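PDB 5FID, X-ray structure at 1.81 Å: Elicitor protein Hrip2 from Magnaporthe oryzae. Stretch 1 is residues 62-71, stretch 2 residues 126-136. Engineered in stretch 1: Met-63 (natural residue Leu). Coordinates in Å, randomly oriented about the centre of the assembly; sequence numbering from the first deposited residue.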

# COMPACT_ATOMS: atom_id res chain seq x y z
N PRO A 62 -18.53 12.43 -2.68
CA PRO A 62 -18.55 10.97 -2.62
C PRO A 62 -17.37 10.39 -1.83
O PRO A 62 -16.30 11.00 -1.71
CB PRO A 62 -18.37 10.57 -4.07
CG PRO A 62 -17.42 11.63 -4.60
CD PRO A 62 -17.78 12.91 -3.86
N MSE A 63 -17.57 9.18 -1.34
CA MSE A 63 -16.47 8.37 -0.88
C MSE A 63 -15.86 7.83 -2.16
O MSE A 63 -16.48 7.89 -3.21
CB MSE A 63 -17.01 7.23 -0.03
CG MSE A 63 -15.96 6.52 0.78
SE MSE A 63 -16.72 4.86 1.44
CE MSE A 63 -16.91 3.84 -0.21
N PHE A 64 -14.61 7.36 -2.11
CA PHE A 64 -14.08 6.64 -3.27
C PHE A 64 -13.25 5.42 -2.94
O PHE A 64 -12.67 5.29 -1.86
CB PHE A 64 -13.41 7.57 -4.32
CG PHE A 64 -11.98 7.95 -4.04
CD1 PHE A 64 -10.94 7.06 -4.29
CD2 PHE A 64 -11.66 9.24 -3.64
CE1 PHE A 64 -9.61 7.42 -4.07
CE2 PHE A 64 -10.32 9.62 -3.42
CZ PHE A 64 -9.30 8.71 -3.64
N ILE A 65 -13.22 4.50 -3.90
CA ILE A 65 -12.38 3.32 -3.82
C ILE A 65 -11.43 3.41 -4.99
O ILE A 65 -11.87 3.46 -6.14
CB ILE A 65 -13.21 2.03 -3.96
CG1 ILE A 65 -14.19 1.92 -2.78
CG2 ILE A 65 -12.29 0.81 -4.02
CD1 ILE A 65 -15.54 1.39 -3.16
N GLY A 66 -10.14 3.48 -4.71
CA GLY A 66 -9.18 3.57 -5.79
C GLY A 66 -8.45 2.25 -5.93
O GLY A 66 -8.12 1.62 -4.93
N TYR A 67 -8.19 1.82 -7.16
CA TYR A 67 -7.37 0.64 -7.36
C TYR A 67 -6.45 0.80 -8.56
O TYR A 67 -6.75 1.56 -9.48
CB TYR A 67 -8.25 -0.61 -7.52
CG TYR A 67 -9.04 -0.67 -8.80
CD1 TYR A 67 -10.35 -0.19 -8.85
CD2 TYR A 67 -8.50 -1.21 -9.96
CE1 TYR A 67 -11.10 -0.26 -10.03
CE2 TYR A 67 -9.23 -1.27 -11.13
CZ TYR A 67 -10.52 -0.80 -11.16
OH TYR A 67 -11.24 -0.87 -12.34
N SER A 68 -5.33 0.09 -8.54
CA SER A 68 -4.45 0.02 -9.70
C SER A 68 -3.61 -1.25 -9.55
O SER A 68 -3.66 -1.90 -8.52
CB SER A 68 -3.57 1.26 -9.79
OG SER A 68 -2.56 1.24 -8.80
N PHE A 69 -2.85 -1.62 -10.58
CA PHE A 69 -1.98 -2.78 -10.40
C PHE A 69 -0.69 -2.70 -11.21
O PHE A 69 -0.62 -2.00 -12.22
CB PHE A 69 -2.72 -4.12 -10.60
CG PHE A 69 -3.30 -4.32 -11.97
CD1 PHE A 69 -4.44 -3.64 -12.37
CD2 PHE A 69 -2.72 -5.24 -12.84
CE1 PHE A 69 -4.98 -3.85 -13.64
CE2 PHE A 69 -3.24 -5.45 -14.10
CZ PHE A 69 -4.38 -4.76 -14.51
N SER A 70 0.34 -3.39 -10.72
CA SER A 70 1.65 -3.32 -11.34
C SER A 70 2.18 -4.73 -11.59
O SER A 70 1.62 -5.71 -11.12
CB SER A 70 2.63 -2.51 -10.47
OG SER A 70 3.11 -3.25 -9.34
N SER A 71 3.26 -4.82 -12.37
CA SER A 71 4.00 -6.06 -12.47
C SER A 71 5.41 -5.76 -11.98
O SER A 71 5.87 -4.62 -12.08
CB SER A 71 3.99 -6.61 -13.90
OG SER A 71 4.72 -5.78 -14.77
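Stretch 2, residues 126-136: PLPINVEATLC

Stretch 2 packs against stretch 1 mainly through apolar side chains: the two backbones run nearly antiparallel, with 169° between the directions of strand 131-135 and strand 63-69, but their axes come no closer than 9.1 Å and no hydrogen bond links them. This spacing is too wide for neighbouring strands of one sheet and leaves room for a layer of apolar groups; 322 Å² is buried between the stretches, both sides summed. Because the directions oppose, the start of stretch 2 meets the end of stretch 1. Pro-126 makes no contact. Leu-127, in extended conformation (phi/psi -75/154) and rotamer m,t, has its CA-to-CB bond directed toward stretch 1 and sets its CD1 4.0 Å from CD2 of Phe-69, approaching the ring obliquely; the same Leu-127 CD1 lies 3.6 Å from the backbone O of Ser-70. A cis peptide bond then leads into Pro-128, which stands clear of stretch 1, as does Asn-130. Between them, the CA-to-CB bond of Ile-129 points sideways; its end comes nearer, yet Ile-129 CD1 stays 5.9 Å from Ser-68 O, too far for contact. The strand begins at Val-131, whose CA is 7.5 Å from the CA of Tyr-67. Its two methyls reach different neighbours: Val-131 CG1 is 3.9 Å from Ile-65 CG2, and Val-131 CG2 is 4.2 Å from Tyr-67 CB. The CA-to-CB bond of Glu-132 points away, in keeping with the usual alternation along a strand. That of Ala-133 points toward stretch 1 again, and its small side chain is met by the longer Ile-65, with Ala-133 CB 3.6 Å from Ile-65 CD1. Thr-134 is out of reach. Leu-135 starts out sideways, but its m,t side chain comes nearer at its end, placing CD2 3.8 Å from CE of Met-63, an engineered residue modelled as selenomethionine. Cys-136 leaves the strand with phi/psi 56/48 and is covalently bonded elsewhere in the structure.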

# COMPACT_ATOMS: atom_id res chain seq x y z
N PRO A 126 -0.47 -9.14 -3.30
CA PRO A 126 -0.12 -9.97 -4.46
C PRO A 126 -1.31 -10.29 -5.36
O PRO A 126 -2.39 -10.64 -4.87
CB PRO A 126 0.37 -11.26 -3.82
CG PRO A 126 0.96 -10.82 -2.52
CD PRO A 126 0.07 -9.69 -2.04
N LEU A 127 -1.10 -10.18 -6.67
CA LEU A 127 -2.15 -10.47 -7.64
C LEU A 127 -2.35 -11.98 -7.75
O LEU A 127 -1.42 -12.74 -7.48
CB LEU A 127 -1.76 -9.90 -9.01
CG LEU A 127 -1.59 -8.38 -9.09
CD1 LEU A 127 -1.09 -7.97 -10.46
CD2 LEU A 127 -2.93 -7.71 -8.78
N PRO A 128 -3.56 -12.42 -8.15
CA PRO A 128 -4.75 -11.61 -8.43
C PRO A 128 -5.58 -11.35 -7.17
O PRO A 128 -5.56 -12.14 -6.23
CB PRO A 128 -5.55 -12.48 -9.39
CG PRO A 128 -5.21 -13.87 -8.99
CD PRO A 128 -3.76 -13.83 -8.52
N ILE A 129 -6.29 -10.22 -7.17
CA ILE A 129 -7.18 -9.87 -6.08
C ILE A 129 -8.48 -9.38 -6.68
O ILE A 129 -8.51 -8.95 -7.83
CB ILE A 129 -6.60 -8.75 -5.21
CG1 ILE A 129 -6.36 -7.48 -6.04
CG2 ILE A 129 -5.30 -9.19 -4.56
CD1 ILE A 129 -5.91 -6.27 -5.21
N ASN A 130 -9.56 -9.46 -5.90
CA ASN A 130 -10.77 -8.69 -6.18
C ASN A 130 -10.77 -7.59 -5.14
O ASN A 130 -10.49 -7.86 -3.98
CB ASN A 130 -12.04 -9.54 -6.03
CG ASN A 130 -12.27 -10.49 -7.19
OD1 ASN A 130 -11.79 -10.28 -8.31
ND2 ASN A 130 -13.05 -11.54 -6.94
N VAL A 131 -11.02 -6.35 -5.54
CA VAL A 131 -11.11 -5.26 -4.57
C VAL A 131 -12.58 -5.09 -4.22
O VAL A 131 -13.38 -4.67 -5.06
CB VAL A 131 -10.52 -3.95 -5.12
CG1 VAL A 131 -10.72 -2.81 -4.14
CG2 VAL A 131 -9.03 -4.13 -5.38
N GLU A 132 -12.93 -5.43 -2.98
CA GLU A 132 -14.32 -5.66 -2.62
C GLU A 132 -14.71 -4.82 -1.42
O GLU A 132 -14.17 -4.99 -0.32
CB GLU A 132 -14.52 -7.15 -2.33
CG GLU A 132 -15.95 -7.56 -2.06
CD GLU A 132 -16.11 -9.07 -2.03
OE1 GLU A 132 -15.08 -9.80 -2.09
OE2 GLU A 132 -17.26 -9.54 -1.95
N ALA A 133 -15.65 -3.90 -1.64
CA ALA A 133 -16.11 -3.00 -0.60
C ALA A 133 -17.52 -3.36 -0.19
O ALA A 133 -18.33 -3.73 -1.03
CB ALA A 133 -16.06 -1.56 -1.08
N THR A 134 -17.82 -3.25 1.10
CA THR A 134 -19.17 -3.41 1.61
C THR A 134 -19.59 -2.16 2.38
O THR A 134 -18.96 -1.80 3.37
CB THR A 134 -19.29 -4.63 2.56
OG1 THR A 134 -19.01 -5.83 1.83
CG2 THR A 134 -20.71 -4.72 3.13
N LEU A 135 -20.65 -1.50 1.91
CA LEU A 135 -21.15 -0.27 2.52
C LEU A 135 -22.12 -0.67 3.62
O LEU A 135 -22.94 -1.56 3.42
CB LEU A 135 -21.89 0.57 1.47
CG LEU A 135 -21.19 0.83 0.14
CD1 LEU A 135 -22.11 1.61 -0.79
CD2 LEU A 135 -19.89 1.60 0.36
N CYS A 136 -22.02 -0.03 4.78
CA CYS A 136 -22.89 -0.35 5.92
C CYS A 136 -22.82 -1.83 6.29
O CYS A 136 -23.85 -2.49 6.47
CB CYS A 136 -24.35 0.04 5.62
SG CYS A 136 -24.57 1.77 5.14